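Local coordinates for type IV pilus secretin PilQ family protein (Vibrio cholerae, PDB 6W6M), which probably forms the outer-membrane channel through which the type IV competence pilus of Vibrio cholerae passes during natural transformation, at residues L478-T483 / T508-N513; V518-I523 / I562-K567. All blocks are in the same frame, centred on the assembly; numbering follows the deposited sequence.

Contacts 1 and 2 lie on two facing sheets of the secretin domain, their centres about 8 Å apart, and strand 496-513 of the first is followed in the chain by strand 518-534 of the second. Contact 1 is the more buried and belongs to a four-stranded antiparallel sheet; contact 2 belongs to the sheet of long strands. Leu480, Val510 and Val512 of contact 1 pack on Val518, Leu520 and Pro566 of contact 2, so the apolar sides of both look into one shared layer. Their other sides differ: contact 1 carries the polar pair Asp479 and Gln509, contact 2 the apolar pair Val519 and Phe563. Both contacts touch a second subunit.

Contact 1: residues L478-T483 / T508-N513; sequences LDLSVT and TQVLVN
In Asp479 chi1 (-76°) sets CG anti to the carbonyl carbon, beside the backbone N, whereas Gln509 CG stands anti to its own backbone N (chi1 -174°). The two residues form the non-hydrogen-bonded pair of an antiparallel beta hairpin, strands 475-493 and 496-513, within the four-stranded sheet of the secretin domain that probably forms its inner, gate-bearing wall. Their side chains run alongside each other in the same direction. The carboxylate and amide planes stand nearly perpendicular, and Asp479 OD1 comes to rest 3.0 Å from Gln509 CG. Asp479 OD1 and Gln509 OE1, 3.3 Å apart, are both acceptors and make no hydrogen bond. Lys263 of a second subunit packs against both side chains.

On either side of this pair come the hydrogen-bonded pairs. Leu478 N donates to Val510 O at 2.9 Å and Val510 N returns the bond to Leu478 O, while Leu480 and Thr508 exchange the same two bonds, that from Leu480 N to Thr508 O being almost straight at 173°. Gln509 CA also approaches Leu478 O, at 3.2 Å, in a CA-H...O contact between the bonded pairs.

The opposite side of the hairpin is largely apolar, with Thr508 its polar member, OG1 lying 4.0 Å from Leu480 CB. Leu480 crosses Val510 at about a right angle, its CD1 meeting Val510 CG2, and Leu520 of strand 518-534 packs over both. Ile427 of the second subunit touches Thr508 and Val510. Beyond Val510 on strand 496-513, Val512 CG1 meets the Leu478 CD1 methyl at 4.2 Å.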
loop_
_atom_site.group_PDB
_atom_site.type_symbol
_atom_site.label_atom_id
_atom_site.label_comp_id
_atom_site.label_asym_id
_atom_site.label_seq_id
_atom_site.Cartn_x
_atom_site.Cartn_y
_atom_site.Cartn_z
ATOM N N LEU A 478 -42.178 27.684 -11.061
ATOM C CA LEU A 478 -40.802 27.816 -11.525
ATOM C C LEU A 478 -39.822 27.351 -10.460
ATOM O O LEU A 478 -39.892 27.809 -9.315
ATOM C CB LEU A 478 -40.500 29.262 -11.909
ATOM C CG LEU A 478 -41.236 29.896 -13.091
ATOM C CD1 LEU A 478 -40.889 31.351 -13.189
ATOM C CD2 LEU A 478 -40.921 29.205 -14.387
ATOM N N ASP A 479 -38.900 26.464 -10.845
ATOM C CA ASP A 479 -37.703 26.149 -10.017
ATOM C C ASP A 479 -36.513 26.994 -10.486
ATOM O O ASP A 479 -36.017 26.742 -11.596
ATOM C CB ASP A 479 -37.352 24.661 -10.088
ATOM C CG ASP A 479 -38.264 23.777 -9.255
ATOM O OD1 ASP A 479 -38.914 24.309 -8.334
ATOM O OD2 ASP A 479 -38.316 22.564 -9.537
ATOM N N LEU A 480 -36.069 27.943 -9.657
ATOM C CA LEU A 480 -35.284 29.114 -10.133
ATOM C C LEU A 480 -33.901 29.096 -9.472
ATOM O O LEU A 480 -33.839 28.905 -8.247
ATOM C CB LEU A 480 -36.039 30.394 -9.763
ATOM C CG LEU A 480 -37.387 30.586 -10.452
ATOM C CD1 LEU A 480 -38.102 31.808 -9.898
ATOM C CD2 LEU A 480 -37.212 30.708 -11.957
ATOM N N SER A 481 -32.844 29.301 -10.261
ATOM C CA SER A 481 -31.536 29.757 -9.721
ATOM C C SER A 481 -31.045 30.965 -10.523
ATOM O O SER A 481 -30.943 30.848 -11.752
ATOM C CB SER A 481 -30.527 28.641 -9.750
ATOM O OG SER A 481 -30.077 28.336 -8.441
ATOM N N VAL A 482 -30.753 32.077 -9.846
ATOM C CA VAL A 482 -30.213 33.284 -10.549
ATOM C C VAL A 482 -28.969 33.789 -9.805
ATOM O O VAL A 482 -29.097 34.090 -8.608
ATOM C CB VAL A 482 -31.279 34.394 -10.622
ATOM C CG1 VAL A 482 -30.759 35.643 -11.311
ATOM C CG2 VAL A 482 -32.565 33.912 -11.273
ATOM N N THR A 483 -27.806 33.872 -10.473
ATOM C CA THR A 483 -26.596 34.319 -9.790
ATOM C C THR A 483 -25.902 35.421 -10.573
ATOM O O THR A 483 -26.087 35.564 -11.779
ATOM C CB THR A 483 -25.574 33.184 -9.553
ATOM O OG1 THR A 483 -24.736 33.029 -10.700
ATOM C CG2 THR A 483 -26.248 31.868 -9.262
ATOM N N THR A 508 -34.952 29.431 -5.471
ATOM C CA THR A 508 -36.294 29.317 -4.911
ATOM C C THR A 508 -37.167 28.421 -5.774
ATOM O O THR A 508 -36.759 27.928 -6.828
ATOM C CB THR A 508 -36.994 30.682 -4.783
ATOM O OG1 THR A 508 -37.099 31.320 -6.061
ATOM C CG2 THR A 508 -36.269 31.580 -3.838
ATOM N N GLN A 509 -38.397 28.242 -5.305
ATOM C CA GLN A 509 -39.502 27.732 -6.102
ATOM C C GLN A 509 -40.678 28.670 -5.900
ATOM O O GLN A 509 -41.060 28.940 -4.765
ATOM C CB GLN A 509 -39.869 26.308 -5.699
ATOM C CG GLN A 509 -40.910 25.687 -6.589
ATOM C CD GLN A 509 -41.137 24.233 -6.282
ATOM O OE1 GLN A 509 -40.451 23.647 -5.456
ATOM N NE2 GLN A 509 -42.105 23.640 -6.946
ATOM N N VAL A 510 -41.234 29.191 -6.990
ATOM C CA VAL A 510 -42.329 30.148 -6.896
ATOM C C VAL A 510 -43.458 29.757 -7.840
ATOM O O VAL A 510 -43.317 28.888 -8.696
ATOM C CB VAL A 510 -41.886 31.599 -7.178
ATOM C CG1 VAL A 510 -40.901 32.067 -6.129
ATOM C CG2 VAL A 510 -41.315 31.728 -8.580
ATOM N N LEU A 511 -44.586 30.444 -7.672
ATOM C CA LEU A 511 -45.827 30.192 -8.398
ATOM C C LEU A 511 -46.368 31.537 -8.859
ATOM O O LEU A 511 -46.732 32.372 -8.031
ATOM C CB LEU A 511 -46.848 29.457 -7.525
ATOM C CG LEU A 511 -48.319 29.637 -7.908
ATOM C CD1 LEU A 511 -48.585 29.072 -9.295
ATOM C CD2 LEU A 511 -49.227 28.985 -6.875
ATOM N N VAL A 512 -46.413 31.756 -10.168
ATOM C CA VAL A 512 -46.647 33.086 -10.719
ATOM C C VAL A 512 -47.617 33.008 -11.894
ATOM O O VAL A 512 -47.610 32.046 -12.663
ATOM C CB VAL A 512 -45.298 33.741 -11.114
ATOM C CG1 VAL A 512 -44.625 32.950 -12.199
ATOM C CG2 VAL A 512 -45.460 35.176 -11.548
ATOM N N ASN A 513 -48.467 34.027 -12.023
ATOM C CA ASN A 513 -49.436 34.081 -13.111
ATOM C C ASN A 513 -48.724 34.187 -14.456
ATOM O O ASN A 513 -47.523 34.435 -14.536
ATOM C CB ASN A 513 -50.389 35.253 -12.931
ATOM C CG ASN A 513 -51.262 35.116 -11.713
ATOM O OD1 ASN A 513 -51.480 34.022 -11.206
ATOM N ND2 ASN A 513 -51.782 36.236 -11.240
#

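Contact 2: residues V518-I523 / I562-K567; sequences VVLGGI and IFVTPK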
loop_
_atom_site.group_PDB
_atom_site.type_symbol
_atom_site.label_atom_id
_atom_site.label_comp_id
_atom_site.label_asym_id
_atom_site.label_seq_id
_atom_site.Cartn_x
_atom_site.Cartn_y
_atom_site.Cartn_z
ATOM N N VAL A 518 -43.027 39.239 -10.630
ATOM C CA VAL A 518 -42.972 39.146 -9.177
ATOM C C VAL A 518 -41.551 39.465 -8.751
ATOM O O VAL A 518 -40.612 39.253 -9.520
ATOM C CB VAL A 518 -43.393 37.758 -8.651
ATOM C CG1 VAL A 518 -44.826 37.484 -8.978
ATOM C CG2 VAL A 518 -42.520 36.677 -9.211
ATOM N N VAL A 519 -41.389 39.998 -7.548
ATOM C CA VAL A 519 -40.058 40.201 -6.990
ATOM C C VAL A 519 -39.702 38.997 -6.127
ATOM O O VAL A 519 -40.446 38.626 -5.218
ATOM C CB VAL A 519 -39.971 41.522 -6.209
ATOM C CG1 VAL A 519 -40.895 41.513 -5.028
ATOM C CG2 VAL A 519 -38.543 41.832 -5.798
ATOM N N LEU A 520 -38.580 38.358 -6.443
ATOM C CA LEU A 520 -38.177 37.143 -5.751
ATOM C C LEU A 520 -37.511 37.460 -4.425
ATOM O O LEU A 520 -37.690 36.739 -3.445
ATOM C CB LEU A 520 -37.229 36.326 -6.622
ATOM C CG LEU A 520 -37.750 35.739 -7.923
ATOM C CD1 LEU A 520 -36.615 35.104 -8.682
ATOM C CD2 LEU A 520 -38.817 34.726 -7.630
ATOM N N GLY A 521 -36.695 38.504 -4.390
ATOM C CA GLY A 521 -36.025 38.903 -3.176
ATOM C C GLY A 521 -35.227 40.164 -3.396
ATOM O O GLY A 521 -35.159 40.706 -4.502
ATOM N N GLY A 522 -34.616 40.625 -2.317
ATOM C CA GLY A 522 -33.781 41.805 -2.376
ATOM C C GLY A 522 -33.011 41.956 -1.092
ATOM O O GLY A 522 -33.247 41.248 -0.116
ATOM N N ILE A 523 -32.072 42.890 -1.112
ATOM C CA ILE A 523 -31.284 43.219 0.072
ATOM C C ILE A 523 -31.178 44.731 0.172
ATOM O O ILE A 523 -30.919 45.408 -0.823
ATOM C CB ILE A 523 -29.885 42.572 0.051
ATOM C CG1 ILE A 523 -29.986 41.057 0.138
ATOM C CG2 ILE A 523 -29.050 43.061 1.211
ATOM C CD1 ILE A 523 -28.713 40.339 -0.133
ATOM N N ILE A 562 -34.456 41.586 -7.311
ATOM C CA ILE A 562 -34.502 40.577 -8.368
ATOM C C ILE A 562 -35.949 40.329 -8.781
ATOM O O ILE A 562 -36.794 40.030 -7.936
ATOM C CB ILE A 562 -33.829 39.266 -7.921
ATOM C CG1 ILE A 562 -32.332 39.490 -7.712
ATOM C CG2 ILE A 562 -34.046 38.188 -8.949
ATOM C CD1 ILE A 562 -31.623 38.372 -7.038
ATOM N N PHE A 563 -36.233 40.457 -10.077
ATOM C CA PHE A 563 -37.551 40.236 -10.661
ATOM C C PHE A 563 -37.523 39.052 -11.618
ATOM O O PHE A 563 -36.480 38.704 -12.168
ATOM C CB PHE A 563 -38.050 41.448 -11.458
ATOM C CG PHE A 563 -38.101 42.719 -10.689
ATOM C CD1 PHE A 563 -36.996 43.535 -10.604
ATOM C CD2 PHE A 563 -39.266 43.127 -10.088
ATOM C CE1 PHE A 563 -37.045 44.714 -9.910
ATOM C CE2 PHE A 563 -39.317 44.305 -9.392
ATOM C CZ PHE A 563 -38.203 45.099 -9.305
ATOM N N VAL A 564 -38.696 38.471 -11.865
ATOM C CA VAL A 564 -38.845 37.432 -12.877
ATOM C C VAL A 564 -40.222 37.558 -13.506
ATOM O O VAL A 564 -41.187 37.954 -12.853
ATOM C CB VAL A 564 -38.614 36.018 -12.296
ATOM C CG1 VAL A 564 -39.632 35.676 -11.249
ATOM C CG2 VAL A 564 -38.644 34.994 -13.389
ATOM N N THR A 565 -40.306 37.239 -14.796
ATOM C CA THR A 565 -41.573 37.269 -15.522
ATOM C C THR A 565 -41.624 36.198 -16.607
ATOM O O THR A 565 -40.865 36.256 -17.575
ATOM C CB THR A 565 -41.823 38.653 -16.125
ATOM O OG1 THR A 565 -42.948 38.605 -17.002
ATOM C CG2 THR A 565 -40.626 39.144 -16.878
ATOM N N PRO A 566 -42.493 35.206 -16.472
ATOM C CA PRO A 566 -42.636 34.178 -17.503
ATOM C C PRO A 566 -43.746 34.516 -18.493
ATOM O O PRO A 566 -44.467 35.497 -18.347
ATOM C CB PRO A 566 -42.992 32.941 -16.682
ATOM C CG PRO A 566 -43.777 33.486 -15.572
ATOM C CD PRO A 566 -43.250 34.859 -15.263
ATOM N N LYS A 567 -43.807 33.729 -19.566
ATOM C CA LYS A 567 -44.781 33.915 -20.641
ATOM C C LYS A 567 -44.879 32.662 -21.506
ATOM O O LYS A 567 -43.866 32.068 -21.862
ATOM C CB LYS A 567 -44.373 35.094 -21.531
ATOM C CG LYS A 567 -45.460 35.581 -22.471
ATOM C CD LYS A 567 -46.678 36.058 -21.700
ATOM C CE LYS A 567 -47.735 36.627 -22.630
ATOM N NZ LYS A 567 -48.958 37.038 -21.887
#
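The phenyl ring of Phe563 sits obliquely beside Val519, its CD2 4.3 Å from Val519 CB, and the carbonyl oxygen of Val518 also approaches it at a slant. Val519 and Phe563 form a non-hydrogen-bonded antiparallel pair between strands 518-534 and 549-568, in the sheet of long strands that probably makes the outer wall of the secretin barrel. At the backbone, Phe563 CA comes 3.4 Å from Val518 O in a CA-H...O contact, while Arg326 of strand 320-347 packs against the Phe563 side chain.

Val518 and Val564 flank this pair at one end with two hydrogen bonds, Val518 N to Val564 O and Val564 N to Val518 O. Val564 O also accepts a hydrogen bond from the hydroxyl of Thr517. At the other end the pairing slips at a beta bulge: Leu520, with psi at -39°, and Gly521 together face Ile562. Leu520 N donates to Ile562 O at 2.9 Å, but Ile562 N turns to Gly521 O, at 3.0 Å, one residue beyond the regular partner. Just past the bulge, Gly522 and Ile523 pair antiparallel with a strand of a second subunit, which carries the sheet across the interface.

The side away from Phe563 is aliphatic. Val518 and Val564 run alongside each other in the same direction, with Val518 CG2 3.7 Å from Val564 CG1. Leu520 CG meets Val564 CG1 as well, and the Leu520 side chain also reaches Ile562, its CD1 standing 4.0 Å from Ile562 CG2.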